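Local coordinates for protein peptide methionine sulfoxide reductase MsrA (Treponema denticola ATCC 35405, PDB 5FA9) that probably repairs oxidised proteins by reducing methionine sulfoxide back to methionine, as a fusion of MsrA and MsrB enzymes that draws its electrons from thioredoxin, at residues T28-A33 and E52-V57; F185-E190 and G265-H270; P161-S166 and A238-A243; S221-Y226 and V311-N316. The protein carries 2 engineered substitutions. One frame throughout, in Å; residues are numbered along the deposited sequence.

Interaction 1: T28-A33 and E52-V57; sequences TDTGYA and ETVKIV. With D1D ((4S,5S)-1,2-dithiane-4,5-diol), chain F.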
loop_
_atom_site.group_PDB
_atom_site.type_symbol
_atom_site.label_atom_id
_atom_site.label_comp_id
_atom_site.label_asym_id
_atom_site.label_seq_id
_atom_site.Cartn_x
_atom_site.Cartn_y
_atom_site.Cartn_z
ATOM N N THR B 28 -7.818 4.690 -6.519
ATOM C CA THR B 28 -8.103 6.111 -6.354
ATOM C C THR B 28 -9.413 6.316 -5.602
ATOM O O THR B 28 -10.379 5.581 -5.808
ATOM C CB THR B 28 -8.183 6.840 -7.708
ATOM O OG1 THR B 28 -9.173 6.215 -8.535
ATOM C CG2 THR B 28 -6.840 6.803 -8.418
ATOM N N ASP B 29 -9.439 7.318 -4.728
ATOM C CA ASP B 29 -10.646 7.658 -3.983
ATOM C C ASP B 29 -10.781 9.169 -3.842
ATOM O O ASP B 29 -9.822 9.854 -3.493
ATOM C CB ASP B 29 -10.635 7.010 -2.597
ATOM C CG ASP B 29 -10.520 5.502 -2.657
ATOM O OD1 ASP B 29 -11.480 4.847 -3.117
ATOM O OD2 ASP B 29 -9.469 4.973 -2.242
ATOM N N THR B 30 -11.977 9.682 -4.106
ATOM C CA THR B 30 -12.241 11.107 -3.963
ATOM C C THR B 30 -12.740 11.416 -2.558
ATOM O O THR B 30 -13.459 10.616 -1.958
ATOM C CB THR B 30 -13.270 11.598 -4.994
ATOM O OG1 THR B 30 -14.482 10.845 -4.859
ATOM C CG2 THR B 30 -12.730 11.427 -6.402
ATOM N N GLY B 31 -12.358 12.576 -2.036
ATOM C CA GLY B 31 -12.742 12.951 -0.689
ATOM C C GLY B 31 -12.431 14.391 -0.327
ATOM O O GLY B 31 -12.082 15.202 -1.186
ATOM N N TYR B 32 -12.561 14.703 0.957
ATOM C CA TYR B 32 -12.373 16.060 1.453
ATOM C C TYR B 32 -11.321 16.080 2.559
ATOM O O TYR B 32 -11.479 15.421 3.586
ATOM C CB TYR B 32 -13.701 16.625 1.958
ATOM C CG TYR B 32 -14.865 16.346 1.033
ATOM C CD1 TYR B 32 -15.125 17.167 -0.058
ATOM C CD2 TYR B 32 -15.703 15.257 1.247
ATOM C CE1 TYR B 32 -16.187 16.913 -0.907
ATOM C CE2 TYR B 32 -16.765 14.995 0.403
ATOM C CZ TYR B 32 -17.002 15.826 -0.673
ATOM O OH TYR B 32 -18.060 15.569 -1.515
ATOM N N ALA B 33 -10.249 16.838 2.346
ATOM C CA ALA B 33 -9.100 16.801 3.246
ATOM C C ALA B 33 -8.896 18.098 4.028
ATOM O O ALA B 33 -9.087 19.192 3.495
ATOM C CB ALA B 33 -7.842 16.468 2.462
ATOM N N GLU B 52 -11.108 19.542 -1.850
ATOM C CA GLU B 52 -11.447 18.369 -2.643
ATOM C C GLU B 52 -10.177 17.628 -3.044
ATOM O O GLU B 52 -9.359 18.145 -3.803
ATOM C CB GLU B 52 -12.258 18.767 -3.875
ATOM C CG GLU B 52 -13.640 19.309 -3.546
ATOM C CD GLU B 52 -14.528 19.434 -4.767
ATOM O OE1 GLU B 52 -15.601 20.064 -4.659
ATOM O OE2 GLU B 52 -14.157 18.898 -5.832
ATOM N N THR B 53 -10.025 16.413 -2.529
ATOM C CA THR B 53 -8.772 15.680 -2.652
ATOM C C THR B 53 -8.999 14.257 -3.158
ATOM O O THR B 53 -10.016 13.633 -2.854
ATOM C CB THR B 53 -8.032 15.632 -1.295
ATOM O OG1 THR B 53 -7.961 16.952 -0.743
ATOM C CG2 THR B 53 -6.622 15.078 -1.451
ATOM N N VAL B 54 -8.048 13.756 -3.939
ATOM C CA VAL B 54 -8.086 12.379 -4.413
ATOM C C VAL B 54 -6.983 11.553 -3.761
ATOM O O VAL B 54 -5.805 11.896 -3.845
ATOM C CB VAL B 54 -7.938 12.297 -5.943
ATOM C CG1 VAL B 54 -7.868 10.846 -6.390
ATOM C CG2 VAL B 54 -9.092 13.009 -6.622
ATOM N N LYS B 55 -7.375 10.465 -3.105
ATOM C CA LYS B 55 -6.418 9.542 -2.507
ATOM C C LYS B 55 -5.773 8.682 -3.587
ATOM O O LYS B 55 -6.467 8.044 -4.376
ATOM C CB LYS B 55 -7.100 8.660 -1.461
ATOM C CG LYS B 55 -6.203 7.587 -0.866
ATOM C CD LYS B 55 -6.917 6.825 0.237
ATOM C CE LYS B 55 -6.020 5.765 0.853
ATOM N NZ LYS B 55 -6.719 5.014 1.932
ATOM N N ILE B 56 -4.445 8.674 -3.623
ATOM C CA ILE B 56 -3.718 7.905 -4.626
ATOM C C ILE B 56 -2.889 6.791 -3.998
ATOM O O ILE B 56 -1.884 7.055 -3.341
ATOM C CB ILE B 56 -2.778 8.803 -5.455
ATOM C CG1 ILE B 56 -3.550 9.976 -6.064
ATOM C CG2 ILE B 56 -2.086 7.990 -6.539
ATOM C CD1 ILE B 56 -4.536 9.566 -7.130
ATOM N N VAL B 57 -3.306 5.548 -4.212
ATOM C CA VAL B 57 -2.532 4.395 -3.768
ATOM C C VAL B 57 -1.775 3.818 -4.959
ATOM O O VAL B 57 -2.378 3.457 -5.969
ATOM C CB VAL B 57 -3.423 3.309 -3.140
ATOM C CG1 VAL B 57 -2.585 2.112 -2.722
ATOM C CG2 VAL B 57 -4.184 3.873 -1.950
HETATM S S1 D1D F . -18.998 18.385 -4.969
HETATM C C1 D1D F . -18.366 17.543 -6.197
HETATM C C2 D1D F . -17.281 18.403 -7.023
HETATM O O2 D1D F . -16.908 17.741 -8.027
HETATM C C3 D1D F . -17.915 19.912 -7.549
HETATM O O3 D1D F . -16.988 20.587 -8.070
HETATM C C4 D1D F . -18.565 20.758 -6.340
HETATM S S4 D1D F . -19.646 19.902 -5.497
#

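Interaction 2: F185-E190 and G265-H270; sequences FSVTQE and GAHLGH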
loop_
_atom_site.group_PDB
_atom_site.type_symbol
_atom_site.label_atom_id
_atom_site.label_comp_id
_atom_site.label_asym_id
_atom_site.label_seq_id
_atom_site.Cartn_x
_atom_site.Cartn_y
_atom_site.Cartn_z
ATOM N N PHE B 185 24.029 -0.682 -33.217
ATOM C CA PHE B 185 23.017 -0.973 -34.226
ATOM C C PHE B 185 22.459 -2.378 -34.039
ATOM O O PHE B 185 21.251 -2.593 -34.125
ATOM C CB PHE B 185 23.597 -0.814 -35.633
ATOM C CG PHE B 185 22.588 -1.008 -36.731
ATOM C CD1 PHE B 185 21.804 0.048 -37.164
ATOM C CD2 PHE B 185 22.427 -2.245 -37.335
ATOM C CE1 PHE B 185 20.875 -0.125 -38.172
ATOM C CE2 PHE B 185 21.501 -2.425 -38.344
ATOM C CZ PHE B 185 20.724 -1.363 -38.764
ATOM N N SER B 186 23.351 -3.332 -33.788
ATOM C CA SER B 186 22.967 -4.727 -33.606
ATOM C C SER B 186 22.005 -4.906 -32.434
ATOM O O SER B 186 20.981 -5.575 -32.560
ATOM C CB SER B 186 24.207 -5.598 -33.398
ATOM O OG SER B 186 24.851 -5.867 -34.631
ATOM N N VAL B 187 22.341 -4.309 -31.298
ATOM C CA VAL B 187 21.512 -4.423 -30.102
ATOM C C VAL B 187 20.141 -3.777 -30.292
ATOM O O VAL B 187 19.112 -4.395 -30.024
ATOM C CB VAL B 187 22.204 -3.787 -28.878
ATOM C CG1 VAL B 187 21.205 -3.565 -27.752
ATOM C CG2 VAL B 187 23.363 -4.656 -28.409
ATOM N N THR B 188 20.133 -2.538 -30.771
ATOM C CA THR B 188 18.905 -1.754 -30.838
ATOM C C THR B 188 18.016 -2.105 -32.028
ATOM O O THR B 188 16.790 -2.077 -31.919
ATOM C CB THR B 188 19.216 -0.244 -30.892
ATOM O OG1 THR B 188 20.041 0.035 -32.030
ATOM C CG2 THR B 188 19.938 0.196 -29.627
ATOM N N GLN B 189 18.626 -2.438 -33.162
ATOM C CA GLN B 189 17.862 -2.656 -34.388
ATOM C C GLN B 189 17.736 -4.129 -34.772
ATOM O O GLN B 189 16.892 -4.488 -35.594
ATOM C CB GLN B 189 18.492 -1.877 -35.545
ATOM C CG GLN B 189 18.679 -0.395 -35.265
ATOM C CD GLN B 189 17.399 0.277 -34.810
ATOM O OE1 GLN B 189 16.384 0.239 -35.502
ATOM N NE2 GLN B 189 17.444 0.899 -33.637
ATOM N N GLU B 190 18.569 -4.981 -34.182
ATOM C CA GLU B 190 18.555 -6.401 -34.520
ATOM C C GLU B 190 18.377 -7.283 -33.287
ATOM O O GLU B 190 18.609 -8.489 -33.344
ATOM C CB GLU B 190 19.844 -6.784 -35.252
ATOM C CG GLU B 190 20.084 -6.009 -36.537
ATOM C CD GLU B 190 21.453 -6.273 -37.130
ATOM O OE1 GLU B 190 22.290 -6.893 -36.440
ATOM O OE2 GLU B 190 21.693 -5.863 -38.285
ATOM N N GLY B 265 11.309 2.266 -30.116
ATOM C CA GLY B 265 10.966 0.943 -30.602
ATOM C C GLY B 265 12.200 0.065 -30.573
ATOM O O GLY B 265 12.138 -1.134 -30.841
ATOM N N ALA B 266 13.329 0.680 -30.235
ATOM C CA ALA B 266 14.612 -0.010 -30.199
ATOM C C ALA B 266 14.670 -1.040 -29.079
ATOM O O ALA B 266 14.135 -0.824 -27.991
ATOM C CB ALA B 266 15.744 0.996 -30.048
ATOM N N HIS B 267 15.323 -2.164 -29.356
ATOM C CA HIS B 267 15.518 -3.208 -28.358
ATOM C C HIS B 267 16.487 -2.745 -27.275
ATOM O O HIS B 267 17.556 -2.213 -27.573
ATOM C CB HIS B 267 16.035 -4.489 -29.015
ATOM C CG HIS B 267 16.483 -5.530 -28.037
ATOM N ND1 HIS B 267 15.602 -6.293 -27.304
ATOM C CD2 HIS B 267 17.724 -5.932 -27.672
ATOM C CE1 HIS B 267 16.279 -7.122 -26.528
ATOM N NE2 HIS B 267 17.568 -6.923 -26.732
ATOM N N LEU B 268 16.106 -2.952 -26.020
ATOM C CA LEU B 268 16.927 -2.523 -24.894
ATOM C C LEU B 268 17.468 -3.716 -24.115
ATOM O O LEU B 268 18.636 -3.737 -23.723
ATOM C CB LEU B 268 16.125 -1.611 -23.967
ATOM C CG LEU B 268 15.503 -0.381 -24.631
ATOM C CD1 LEU B 268 14.712 0.426 -23.619
ATOM C CD2 LEU B 268 16.575 0.477 -25.287
ATOM N N GLY B 269 16.613 -4.709 -23.894
ATOM C CA GLY B 269 17.000 -5.899 -23.161
ATOM C C GLY B 269 15.801 -6.667 -22.646
ATOM O O GLY B 269 14.781 -6.771 -23.328
ATOM N N HIS B 270 15.920 -7.205 -21.437
ATOM C CA HIS B 270 14.840 -7.979 -20.839
ATOM C C HIS B 270 14.600 -7.579 -19.387
ATOM O O HIS B 270 15.498 -7.070 -18.717
ATOM C CB HIS B 270 15.148 -9.477 -20.919
ATOM C CG HIS B 270 15.478 -9.952 -22.299
ATOM N ND1 HIS B 270 16.725 -9.792 -22.863
ATOM C CD2 HIS B 270 14.723 -10.582 -23.229
ATOM C CE1 HIS B 270 16.725 -10.304 -24.080
ATOM N NE2 HIS B 270 15.522 -10.790 -24.328
#

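Interaction 3: P161-S166 and A238-A243; sequences PLYDES and AITTQA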
loop_
_atom_site.group_PDB
_atom_site.type_symbol
_atom_site.label_atom_id
_atom_site.label_comp_id
_atom_site.label_asym_id
_atom_site.label_seq_id
_atom_site.Cartn_x
_atom_site.Cartn_y
_atom_site.Cartn_z
ATOM N N PRO B 161 2.300 12.276 -23.965
ATOM C CA PRO B 161 3.597 12.443 -23.295
ATOM C C PRO B 161 3.578 13.453 -22.148
ATOM O O PRO B 161 3.032 14.547 -22.287
ATOM C CB PRO B 161 4.507 12.932 -24.425
ATOM C CG PRO B 161 3.917 12.336 -25.647
ATOM C CD PRO B 161 2.430 12.366 -25.431
ATOM N N LEU B 162 4.172 13.067 -21.023
ATOM C CA LEU B 162 4.269 13.936 -19.857
ATOM C C LEU B 162 5.250 15.075 -20.108
ATOM O O LEU B 162 5.058 16.193 -19.627
ATOM C CB LEU B 162 4.697 13.130 -18.628
ATOM C CG LEU B 162 4.867 13.884 -17.306
ATOM C CD1 LEU B 162 3.600 14.637 -16.944
ATOM C CD2 LEU B 162 5.256 12.926 -16.190
ATOM N N TYR B 163 6.298 14.785 -20.872
ATOM C CA TYR B 163 7.334 15.767 -21.165
ATOM C C TYR B 163 7.442 16.035 -22.661
ATOM O O TYR B 163 6.892 15.294 -23.475
ATOM C CB TYR B 163 8.686 15.299 -20.622
ATOM C CG TYR B 163 8.691 15.047 -19.133
ATOM C CD1 TYR B 163 8.694 16.104 -18.232
ATOM C CD2 TYR B 163 8.697 13.753 -18.627
ATOM C CE1 TYR B 163 8.699 15.880 -16.869
ATOM C CE2 TYR B 163 8.703 13.520 -17.265
ATOM C CZ TYR B 163 8.705 14.587 -16.391
ATOM O OH TYR B 163 8.711 14.363 -15.033
ATOM N N ASP B 164 8.150 17.104 -23.010
ATOM C CA ASP B 164 8.393 17.445 -24.407
ATOM C C ASP B 164 9.182 16.342 -25.105
ATOM O O ASP B 164 10.348 16.102 -24.788
ATOM C CB ASP B 164 9.142 18.776 -24.508
ATOM C CG ASP B 164 9.330 19.233 -25.941
ATOM O OD1 ASP B 164 8.557 18.789 -26.817
ATOM O OD2 ASP B 164 10.253 20.036 -26.192
ATOM N N GLU B 165 8.538 15.673 -26.055
ATOM C CA GLU B 165 9.173 14.589 -26.795
ATOM C C GLU B 165 9.364 14.957 -28.261
ATOM O O GLU B 165 9.584 14.088 -29.105
ATOM C CB GLU B 165 8.348 13.306 -26.681
ATOM C CG GLU B 165 8.264 12.744 -25.274
ATOM C CD GLU B 165 7.729 11.326 -25.247
ATOM O OE1 GLU B 165 7.547 10.737 -26.334
ATOM O OE2 GLU B 165 7.489 10.800 -24.140
ATOM N N SER B 166 9.278 16.249 -28.558
ATOM C CA SER B 166 9.427 16.730 -29.925
ATOM C C SER B 166 10.841 16.484 -30.437
ATOM O O SER B 166 11.052 16.272 -31.631
ATOM C CB SER B 166 9.084 18.220 -30.011
ATOM O OG SER B 166 9.981 18.994 -29.235
ATOM N N ALA B 238 11.870 1.768 -14.534
ATOM C CA ALA B 238 12.075 2.771 -15.570
ATOM C C ALA B 238 12.007 4.162 -14.953
ATOM O O ALA B 238 11.458 4.336 -13.864
ATOM C CB ALA B 238 11.042 2.621 -16.672
ATOM N N ILE B 239 12.568 5.152 -15.640
ATOM C CA ILE B 239 12.583 6.511 -15.116
ATOM C C ILE B 239 11.167 7.092 -15.106
ATOM O O ILE B 239 10.806 7.852 -14.207
ATOM C CB ILE B 239 13.544 7.424 -15.924
ATOM C CG1 ILE B 239 13.729 8.771 -15.221
ATOM C CG2 ILE B 239 13.065 7.613 -17.360
ATOM C CD1 ILE B 239 14.819 9.628 -15.826
ATOM N N THR B 240 10.367 6.715 -16.102
ATOM C CA THR B 240 8.957 7.089 -16.164
ATOM C C THR B 240 8.124 5.908 -16.651
ATOM O O THR B 240 8.667 4.904 -17.109
ATOM C CB THR B 240 8.705 8.296 -17.102
ATOM O OG1 THR B 240 9.059 7.943 -18.445
ATOM C CG2 THR B 240 9.509 9.515 -16.667
ATOM N N THR B 241 6.805 6.034 -16.552
ATOM C CA THR B 241 5.899 4.999 -17.035
ATOM C C THR B 241 5.723 5.083 -18.548
ATOM O O THR B 241 5.096 4.220 -19.161
ATOM C CB THR B 241 4.516 5.099 -16.366
ATOM O OG1 THR B 241 3.938 6.380 -16.647
ATOM C CG2 THR B 241 4.636 4.922 -14.860
ATOM N N GLN B 242 6.285 6.130 -19.144
ATOM C CA GLN B 242 6.121 6.394 -20.568
ATOM C C GLN B 242 7.381 6.065 -21.362
ATOM O O GLN B 242 7.482 6.393 -22.544
ATOM C CB GLN B 242 5.740 7.858 -20.786
ATOM C CG GLN B 242 4.612 8.340 -19.890
ATOM C CD GLN B 242 4.180 9.756 -20.213
ATOM O OE1 GLN B 242 4.905 10.504 -20.868
ATOM N NE2 GLN B 242 2.994 10.132 -19.750
ATOM N N ALA B 243 8.340 5.419 -20.708
ATOM C CA ALA B 243 9.637 5.160 -21.320
ATOM C C ALA B 243 9.699 3.815 -22.038
ATOM O O ALA B 243 10.282 3.708 -23.116
ATOM C CB ALA B 243 10.734 5.238 -20.268
HETATM O O HOH W 1 7.283 11.466 -21.794
#

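Interaction 4: S221-Y226 and V311-N316; sequences SSLNKY and VKPTGN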
loop_
_atom_site.group_PDB
_atom_site.type_symbol
_atom_site.label_atom_id
_atom_site.label_comp_id
_atom_site.label_asym_id
_atom_site.label_seq_id
_atom_site.Cartn_x
_atom_site.Cartn_y
_atom_site.Cartn_z
ATOM N N SER B 221 17.201 5.969 -14.573
ATOM C CA SER B 221 17.918 6.864 -13.673
ATOM C C SER B 221 19.008 6.119 -12.912
ATOM O O SER B 221 18.870 4.931 -12.616
ATOM C CB SER B 221 16.950 7.525 -12.689
ATOM O OG SER B 221 17.650 8.278 -11.714
ATOM N N SER B 222 20.093 6.821 -12.597
ATOM C CA SER B 222 21.194 6.240 -11.835
ATOM C C SER B 222 20.747 5.828 -10.436
ATOM O O SER B 222 21.364 4.970 -9.804
ATOM C CB SER B 222 22.359 7.226 -11.740
ATOM O OG SER B 222 21.956 8.432 -11.114
ATOM N N LEU B 223 19.672 6.447 -9.960
ATOM C CA LEU B 223 19.139 6.162 -8.632
ATOM C C LEU B 223 18.562 4.753 -8.549
ATOM O O LEU B 223 18.502 4.158 -7.474
ATOM C CB LEU B 223 18.063 7.188 -8.263
ATOM C CG LEU B 223 17.484 7.122 -6.848
ATOM C CD1 LEU B 223 18.564 7.360 -5.802
ATOM C CD2 LEU B 223 16.343 8.114 -6.685
ATOM N N ASN B 224 18.151 4.219 -9.694
ATOM C CA ASN B 224 17.529 2.902 -9.744
ATOM C C ASN B 224 18.496 1.823 -10.215
ATOM O O ASN B 224 18.116 0.664 -10.381
ATOM C CB ASN B 224 16.306 2.940 -10.658
ATOM C CG ASN B 224 15.304 3.997 -10.242
ATOM O OD1 ASN B 224 14.881 4.047 -9.088
ATOM N ND2 ASN B 224 14.926 4.856 -11.182
ATOM N N LYS B 225 19.749 2.213 -10.425
ATOM C CA LYS B 225 20.770 1.299 -10.922
ATOM C C LYS B 225 21.431 0.524 -9.786
ATOM O O LYS B 225 21.673 1.071 -8.711
ATOM C CB LYS B 225 21.823 2.072 -11.716
ATOM C CG LYS B 225 22.768 1.204 -12.523
ATOM C CD LYS B 225 23.650 2.058 -13.415
ATOM C CE LYS B 225 24.452 1.208 -14.384
ATOM N NZ LYS B 225 25.433 0.332 -13.686
ATOM N N TYR B 226 21.720 -0.751 -10.029
ATOM C CA TYR B 226 22.387 -1.586 -9.036
ATOM C C TYR B 226 23.186 -2.701 -9.706
ATOM O O TYR B 226 23.032 -2.957 -10.901
ATOM C CB TYR B 226 21.369 -2.179 -8.060
ATOM C CG TYR B 226 20.583 -3.345 -8.616
ATOM C CD1 TYR B 226 19.536 -3.144 -9.507
ATOM C CD2 TYR B 226 20.884 -4.648 -8.242
ATOM C CE1 TYR B 226 18.817 -4.210 -10.014
ATOM C CE2 TYR B 226 20.172 -5.718 -8.744
ATOM C CZ TYR B 226 19.141 -5.495 -9.628
ATOM O OH TYR B 226 18.430 -6.563 -10.125
ATOM N N VAL B 311 16.813 11.816 -10.538
ATOM C CA VAL B 311 18.168 11.510 -10.095
ATOM C C VAL B 311 18.336 11.877 -8.625
ATOM O O VAL B 311 18.858 11.092 -7.834
ATOM C CB VAL B 311 19.223 12.255 -10.932
ATOM C CG1 VAL B 311 20.625 11.862 -10.489
ATOM C CG2 VAL B 311 19.027 11.966 -12.409
ATOM N N LYS B 312 17.889 13.077 -8.270
ATOM C CA LYS B 312 17.969 13.553 -6.893
ATOM C C LYS B 312 16.599 13.986 -6.381
ATOM O O LYS B 312 16.246 15.162 -6.466
ATOM C CB LYS B 312 18.957 14.716 -6.782
ATOM C CG LYS B 312 20.402 14.347 -7.069
ATOM C CD LYS B 312 21.309 15.558 -6.914
ATOM C CE LYS B 312 22.761 15.205 -7.193
ATOM N NZ LYS B 312 23.366 14.444 -6.066
ATOM N N PRO B 313 15.822 13.030 -5.851
ATOM C CA PRO B 313 14.473 13.276 -5.322
ATOM C C PRO B 313 14.456 14.295 -4.185
ATOM O O PRO B 313 13.451 14.977 -3.986
ATOM C CB PRO B 313 14.031 11.895 -4.820
ATOM C CG PRO B 313 15.291 11.116 -4.654
ATOM C CD PRO B 313 16.215 11.617 -5.715
ATOM N N THR B 314 15.560 14.390 -3.451
ATOM C CA THR B 314 15.679 15.356 -2.365
ATOM C C THR B 314 16.827 16.323 -2.631
ATOM O O THR B 314 17.380 16.915 -1.704
ATOM C CB THR B 314 15.901 14.661 -1.008
ATOM O OG1 THR B 314 17.084 13.853 -1.070
ATOM C CG2 THR B 314 14.710 13.782 -0.657
ATOM N N GLY B 315 17.173 16.479 -3.904
ATOM C CA GLY B 315 18.243 17.373 -4.309
ATOM C C GLY B 315 17.998 18.838 -4.009
ATOM O O GLY B 315 16.872 19.256 -3.741
ATOM N N ASN B 316 19.072 19.620 -4.048
ATOM C CA ASN B 316 19.001 21.051 -3.785
ATOM C C ASN B 316 18.455 21.823 -4.980
ATOM O O ASN B 316 18.994 21.735 -6.084
ATOM C CB ASN B 316 20.382 21.587 -3.406
ATOM C CG ASN B 316 20.856 21.073 -2.061
ATOM O OD1 ASN B 316 21.867 20.377 -1.973
ATOM N ND2 ASN B 316 20.126 21.416 -1.006
#

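Interaction 1: T28-A33 and E52-V57
Thr28 with Ile56, Thr30 with Val54 and Tyr32 with Glu52 are antiparallel non-hydrogen-bonded pairs whose side chains share one face of the sheet. Asp29 with Lys55 and Gly31 with Thr53 are hydrogen-bonded pairs on the other face. On the first, Thr28 and Ile56 lie side by side, and CG2 of Thr28 packs 3.8 Å from CD1 of Ile56, while the Thr28 hydroxyl bonds to Glu16. Thr30 and Val54 instead cross obliquely, meeting through their CG2 methyls at 4.0 Å. Helix 12-19 covers this patch, with Phe12 touching both residues.

Asp29 and Lys55 also point the same way on the second face, but the carboxylate rests against the aliphatic chain: OD2 of Asp29 is 4.0 Å from CD of Lys55. The fully extended lysine leaves its NZ 5.0 Å from Asp29 OD2, not in contact. Further along, Ala33 CB presses on Thr53 OG1 at 3.2 Å, a hydroxyl satisfied by Ala51 O. Glu52, extended beyond CG, reaches the MsrA pocket, its OE1 3.3 Å from C2 of the dithiane; Phe12 N holds OE2, and the ligand bonds to Tyr92 and to Ser11, the engineered residue at the predicted active-site position.

Directional bonding therefore rests with the backbone, with Thr53 N to Gly31 O almost straight at 178°. The side chains add methyl packing and perhaps a modest attraction between Lys55 and Asp29, whose carboxylate also lies close to Glu27.

Interaction 2: F185-E190 and G265-H270
Thr188 and His267 are joined by the one hydrogen bond of this contact: the backbone N of His267 donates to Thr188 O at 3.0 Å, with an angle of 161° at the hydrogen. Beside it, the imidazole presents its edge to the helix, and CD2 of His267 lies 3.1 Å from Val187 O, in the plane of the ring. CG of His267 stands anti to its backbone N (chi1 170°), which starts the ring toward that carbonyl. Ala266 adds to the first shell, its CB resting 3.8 Å from Thr188 CB.

The next shell fixes these groups. Glu258 bonds to His267 ND1, so the ring is held from strand 256-261 as well as met by the helix, and Gly269 N lies over one of its faces. The Gln189 chain is bent, and its NE2 donates to Thr188 OG1 at 3.2 Å, with the hydroxyl close to the amide plane and also tied to Gln184 O.

Beyond them, a classic beta bulge at Leu268 and Gly269 faces Val259. The contact thus docks helix 182-190 on the antiparallel sheet of the MsrB (SelR) domain, at the start of strand 267-272, which runs between strands 256-261 and 283-286, while Leu176 of helix 173-179 packs against Gln189.

Interaction 3: P161-S166 and A238-A243
Tyr163 turns the edge of its ring to Thr240, whose CG2 lies near the ring plane, 4.1 Å from CE2 of Tyr163. One face of the same ring carries Leu162 CG, 3.8 Å above the plane and offset toward the rim. Beyond this pair, Tyr307 meets the Tyr163 ring at an inclination and the phenol oxygen bonds to Tyr310 OH.

The second flat group is the amide of Gln242. Its OE1 accepts from the backbone N of Leu162 at 2.7 Å, in the carbonyl plane and on a lone pair, with a nearly straight 168° at the hydrogen. A chain extended beyond CG (chi2 -175°) carries the amide across to segment 161-166. NE2 of Gln242 has a weak bond to Lys160 O. A water also donates to Gln242 OE1 at 2.7 Å; it is modelled too close to Glu165 OE2, so a bridge to that carboxylate, whose plane stands 71° from that of the amide, is doubtful.

Lys217 forms a salt bridge with Glu165 OE2 and bonds Gln242 O, linking both segments from outside. Farther along, Asp164 OD1 takes both N and OG of Ser166 from the same face of its plane, and the bond from N makes an Asx turn. Leu162, on the connecting segment, packs on helix 65-74, and Thr241 of the MsrB part bonds to Glu67 of that MsrA helix, beside a dithiothreitol probably left by crystallisation. Chemically, the Leu162 N bond and the Lys217 links, with the water as an apparent second donor to the glutamine oxygen, make this a junction of a few directional polar bonds rather than broad apolar burial.

Interaction 4: S221-Y226 and V311-N316
Leu223 and Pro313 reach toward each other tip to tip, with CD2 of Leu223 3.6 Å from CD of Pro313 and only slightly farther from its CG. This is the apolar contact of the pair, and it lies at the surface: Leu223 is exposed and lines a pocket holding a dithiothreitol, probably from the crystallisation liquor. An anti chi1 (-174°) carries its CG out from the backbone, and CD2 is the branch that meets the proline. Leu223 CB touches the other segment more distantly, 4.0 Å from Val311 O.

The buried side is built differently, with two serines closing on one valine. Ser221 OG sits 3.7 Å from Val311 CA, and Ser222 OG is equally distant from Val311 CG1. No hydrogen bond crosses between the segments; the hydroxyls bond elsewhere, Ser221 OG to Tyr310 O and Ser222 OG to Gly208 N. Ser221 OG also accepts from Leu223 N at 3.2 Å, an ST turn at the end of strand 218-221. The chain then runs into the short, weakly bonded strand 225-226, antiparallel to strand 234-235 at the margin of the MsrB sheet. On the other segment, the Val311 side chain packs on Ile209 of strand 208-212.

Past Val311 the chain makes a type I turn from Lys312 to Gly315, closed by Gly315 N on Lys312 O at 3.0 Å. Lys312 takes no part in the contact; it forms a salt bridge with Glu207 and a cation-pi contact with Tyr296. Pro313 is flanked by Glu106 of helix 104-115, and Thr314 lies exposed against the same helix.

How the interactions relate
Interaction 1 comes first along the chain and lies alone in the mixed sheet of the MsrA part, closing before the other three open. Interactions 2, 3 and 4 interleave, their segments alternating between residues 161 and 316. Interactions 1 and 2 mark opposite sides of the chain, their centres about 41 Å apart, while interaction 3 is nearest the middle. Interactions 2 and 4 both reach the antiparallel MsrB sheet, with centres about 25 Å apart. Interactions 3 and 4 touch directly, Ile239 CB lying 4.2 Å from Ser221 N. The sheets stay separate; interactions 3 and 4 lie between them, where MsrB loops and the connecting segment meet MsrA helices, consistent with a fusion enzyme whose linker region matters to catalytic efficiency.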